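Side-chain contacts in branched-chain-amino-acid aminotransferase (Deinococcus radiodurans, PDB 3UZO), which probably catalyses the pyridoxal-phosphate-dependent transfer of an amino group between leucine, valine or isoleucine and 2-oxoglutarate in branched-chain amino acid metabolism: residues 157-160 / 161-165; 196-200 / 201-205. All blocks are in the same frame, centred on the assembly; numbering follows the deposited sequence.

Contact 1 (157-160 / 161-165); sequences VRTA and PEFIF. With GLU (glutamic acid), chain F.
Where the loop that follows strand 141-151 runs into strand 162-172, T159 and A160 meet the ring of F163. The methyl of A160 lies over one face: CB stands 4.3 Å from the ring centroid and 25° off its normal, a CH-pi contact. T159 comes instead at the edge, its OG1 lying in the ring plane 3.5 Å from F163 CZ, and the two side chains cross at about a right angle. F163 can reach back to the loop because CG is anti to its own carbonyl carbon, beside the backbone N (chi1 -54°). Beyond the methyl, the A160 carbonyl also touches this ring, with O 3.3 Å from F163 CZ. W44 meets the F163 ring edge-to-face.

The T159 hydroxyl is hydrogen-bonded to L109 O and Q73 NE2, so this polar atom at the ring edge is satisfied from outside the loop. Q73 OE1 in addition accepts from A160 N, holding both loop residues with one amide. Upstream, V157 CG2 approaches a bound glutamate, 3.6 Å from its O; Y71 OH bonds the same ligand, and V157 also packs on Y207 of the second subunit. The loop thus leads into strand 162-172 of the antiparallel sheet, between neighbours 39-45 and 141-151, with F163 packed against the end of a loop whose V157 lines the glutamate site.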
# COMPACT_ATOMS: atom_id res chain seq x y z
N VAL A 157 -4.56 -6.87 11.65
CA VAL A 157 -4.82 -5.69 10.85
C VAL A 157 -5.55 -4.67 11.71
O VAL A 157 -6.68 -4.91 12.14
CB VAL A 157 -5.71 -6.01 9.63
CG1 VAL A 157 -6.04 -4.74 8.87
CG2 VAL A 157 -5.01 -7.00 8.72
N ARG A 158 -4.91 -3.54 11.96
CA ARG A 158 -5.51 -2.49 12.78
C ARG A 158 -4.57 -1.30 12.77
O ARG A 158 -3.45 -1.40 12.28
CB ARG A 158 -5.67 -2.98 14.22
CG ARG A 158 -4.34 -3.25 14.93
CD ARG A 158 -4.55 -3.60 16.39
NE ARG A 158 -5.31 -4.84 16.56
CZ ARG A 158 -4.82 -6.06 16.35
NH1 ARG A 158 -3.56 -6.21 15.96
NH2 ARG A 158 -5.59 -7.13 16.53
N THR A 159 -5.03 -0.17 13.30
CA THR A 159 -4.18 1.00 13.35
C THR A 159 -3.13 0.75 14.44
O THR A 159 -3.42 0.14 15.47
CB THR A 159 -5.00 2.28 13.64
OG1 THR A 159 -4.14 3.42 13.57
CG2 THR A 159 -5.66 2.21 15.02
N ALA A 160 -1.91 1.21 14.19
CA ALA A 160 -0.79 1.05 15.13
C ALA A 160 -1.02 1.72 16.47
O ALA A 160 -1.74 2.70 16.56
CB ALA A 160 0.49 1.61 14.50
N PRO A 161 -0.39 1.19 17.54
CA PRO A 161 -0.53 1.76 18.88
C PRO A 161 0.37 2.99 19.03
O PRO A 161 0.17 3.82 19.91
CB PRO A 161 -0.08 0.62 19.78
CG PRO A 161 1.01 -0.02 18.96
CD PRO A 161 0.37 -0.07 17.58
N GLU A 162 1.36 3.08 18.15
CA GLU A 162 2.30 4.20 18.18
C GLU A 162 2.67 4.61 16.76
O GLU A 162 2.46 3.86 15.80
CB GLU A 162 3.56 3.82 18.95
CG GLU A 162 3.30 3.36 20.38
CD GLU A 162 4.57 3.09 21.14
OE1 GLU A 162 4.50 2.45 22.21
OE2 GLU A 162 5.65 3.53 20.68
N PHE A 163 3.22 5.81 16.62
CA PHE A 163 3.62 6.30 15.32
C PHE A 163 4.89 7.12 15.40
O PHE A 163 5.26 7.64 16.46
CB PHE A 163 2.52 7.18 14.70
CG PHE A 163 1.18 6.51 14.62
CD1 PHE A 163 0.36 6.44 15.74
CD2 PHE A 163 0.75 5.93 13.43
CE1 PHE A 163 -0.87 5.79 15.68
CE2 PHE A 163 -0.47 5.28 13.36
CZ PHE A 163 -1.29 5.20 14.49
N ILE A 164 5.57 7.23 14.26
CA ILE A 164 6.76 8.03 14.16
C ILE A 164 6.55 9.04 13.04
O ILE A 164 5.94 8.73 12.00
CB ILE A 164 8.01 7.17 13.84
CG1 ILE A 164 8.50 6.46 15.10
CG2 ILE A 164 9.09 8.05 13.22
CD1 ILE A 164 9.73 5.59 14.88
N PHE A 165 7.01 10.26 13.26
CA PHE A 165 6.94 11.32 12.26
C PHE A 165 8.38 11.74 12.09
O PHE A 165 9.05 12.06 13.08
CB PHE A 165 6.13 12.52 12.73
CG PHE A 165 6.34 13.76 11.89
CD1 PHE A 165 6.21 13.72 10.51
CD2 PHE A 165 6.64 14.99 12.49
CE1 PHE A 165 6.37 14.87 9.73
CE2 PHE A 165 6.81 16.15 11.73
CZ PHE A 165 6.67 16.08 10.34
N GLU F . -3.10 -11.38 7.00
CA GLU F . -4.19 -11.54 8.00
C GLU F . -3.92 -10.67 9.21
O GLU F . -4.88 -10.39 9.96
CB GLU F . -4.30 -12.99 8.45
CG GLU F . -5.10 -13.86 7.51
CD GLU F . -5.37 -15.23 8.09
OE1 GLU F . -5.69 -15.30 9.30
OE2 GLU F . -5.27 -16.22 7.34
OXT GLU F . -2.75 -10.30 9.40

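Contact 2 (196-200 / 201-205); sequences HGTGA and AKVGG. With PLP (pyridoxal-5'-phosphate), chain C.
T198 and A201 close a type I beta turn just ahead of the lysine that faces the cofactor. The turn's hydrogen bond runs from A201 N to T198 O, 3.0 Å long and fairly straight at 157°, though the donor sits above the carbonyl plane, 54° out of it. A201 CB lies 3.7 Å from the same T198 O, so the methyl lies beside the oxygen that the turn uses. Two residues on, V203 returns to T198: its CG2 touches T198 OG1 at 3.7 Å and T198 CB at 3.8 Å, the two side chains crossing at about a right angle. The meeting depends on V203 holding CG2 between its backbone N and carbonyl carbon, with CG1 beside the N (chi1 -57°).

Between A201 and V203 the chain makes an inverse gamma turn centred on K202, with a weak V203 N to A201 O bond, and the lysine side chain leaves the turn for the pyridoxal phosphate. Extended until a bend at its last torsion, it brings NZ to 3.2 Å from PLP C4A, too far for a covalent link, and to a weak hydrogen bond with PLP O3. Y207 OH is hydrogen-bonded both to K202 NZ and to the cofactor. K202 is the predicted attachment site of the cofactor, unattached here.

In a second shell, S104 OG holds K202 N, and the T198 hydroxyl is bonded to N206 OD1. The turn lies just ahead of helix 204-219, with A201 and K202 against helix 94-107 and K202 and V203 against strand 74-83, where K202 also shares backbone hydrogen bonding with F76.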
# COMPACT_ATOMS: atom_id res chain seq x y z
N HIS A 196 -12.49 4.11 -5.56
CA HIS A 196 -12.76 4.62 -4.22
C HIS A 196 -11.74 4.09 -3.23
O HIS A 196 -12.08 3.59 -2.15
CB HIS A 196 -14.18 4.23 -3.80
CG HIS A 196 -15.24 4.76 -4.71
ND1 HIS A 196 -15.53 6.11 -4.81
CD2 HIS A 196 -16.05 4.14 -5.60
CE1 HIS A 196 -16.48 6.29 -5.71
NE2 HIS A 196 -16.81 5.11 -6.20
N GLY A 197 -10.47 4.21 -3.62
CA GLY A 197 -9.38 3.75 -2.79
C GLY A 197 -8.61 4.88 -2.13
O GLY A 197 -9.18 5.88 -1.70
N THR A 198 -7.29 4.73 -2.09
CA THR A 198 -6.42 5.71 -1.46
C THR A 198 -5.68 6.60 -2.45
O THR A 198 -4.69 7.24 -2.10
CB THR A 198 -5.38 4.99 -0.58
OG1 THR A 198 -4.69 4.01 -1.37
CG2 THR A 198 -6.07 4.29 0.58
N GLY A 199 -6.16 6.63 -3.69
CA GLY A 199 -5.51 7.42 -4.73
C GLY A 199 -5.39 8.91 -4.47
O GLY A 199 -4.52 9.57 -5.04
N ALA A 200 -6.25 9.46 -3.61
CA ALA A 200 -6.21 10.88 -3.31
C ALA A 200 -5.26 11.20 -2.15
O ALA A 200 -5.04 12.36 -1.82
CB ALA A 200 -7.61 11.40 -2.98
N ALA A 201 -4.72 10.15 -1.53
CA ALA A 201 -3.80 10.33 -0.41
C ALA A 201 -2.40 9.92 -0.84
O ALA A 201 -2.23 9.07 -1.71
CB ALA A 201 -4.26 9.47 0.78
N LYS A 202 -1.39 10.54 -0.25
CA LYS A 202 -0.01 10.24 -0.59
C LYS A 202 0.49 9.11 0.32
O LYS A 202 1.23 9.35 1.28
CB LYS A 202 0.84 11.50 -0.42
CG LYS A 202 2.22 11.45 -1.05
CD LYS A 202 2.65 12.86 -1.43
CE LYS A 202 4.10 12.92 -1.89
NZ LYS A 202 4.36 12.08 -3.09
N VAL A 203 0.04 7.89 0.02
CA VAL A 203 0.41 6.71 0.80
C VAL A 203 1.17 5.67 -0.02
O VAL A 203 0.96 5.54 -1.23
CB VAL A 203 -0.84 6.02 1.41
CG1 VAL A 203 -1.61 7.01 2.26
CG2 VAL A 203 -1.74 5.46 0.31
N GLY A 204 2.03 4.91 0.66
CA GLY A 204 2.85 3.90 0.00
C GLY A 204 2.17 2.88 -0.90
O GLY A 204 2.71 2.53 -1.95
N GLY A 205 1.01 2.40 -0.50
CA GLY A 205 0.30 1.42 -1.31
C GLY A 205 0.11 1.85 -2.76
O GLY A 205 0.18 1.01 -3.67
N1 PLP C . 1.06 12.46 -8.41
C2 PLP C . 1.75 11.52 -7.64
C2A PLP C . 1.36 10.05 -7.78
C3 PLP C . 2.79 12.00 -6.76
O3 PLP C . 3.47 11.12 -6.01
C4 PLP C . 3.09 13.41 -6.69
C4A PLP C . 4.22 13.88 -5.69
C5 PLP C . 2.32 14.34 -7.54
C6 PLP C . 1.32 13.85 -8.38
C5A PLP C . 2.51 15.81 -7.58
O4P PLP C . 2.19 16.46 -6.38
P PLP C . 3.08 17.65 -5.84
O1P PLP C . 4.49 17.24 -5.58
O2P PLP C . 2.33 18.06 -4.55
O3P PLP C . 2.89 18.77 -6.82

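From the N terminus, contact 1 comes first, at the end of the loop joining strand 141-151 to its antiparallel neighbour 162-172. The chain then runs the length of that strand and through 183-186 before contact 2 finishes the long loop leading into helix 204-219. The two are in series, neither nested nor crossed, with centres about 17 Å apart and nearest atoms about 11 Å apart. Contact 1 belongs to the seven-stranded antiparallel sheet, whereas contact 2 brings the loop after strand 183-186 against helix 94-107 and strand 74-83, beside the cofactor. Both reach the second subunit, and Y207 touches contact 2 in its own subunit and contact 1 in the partner.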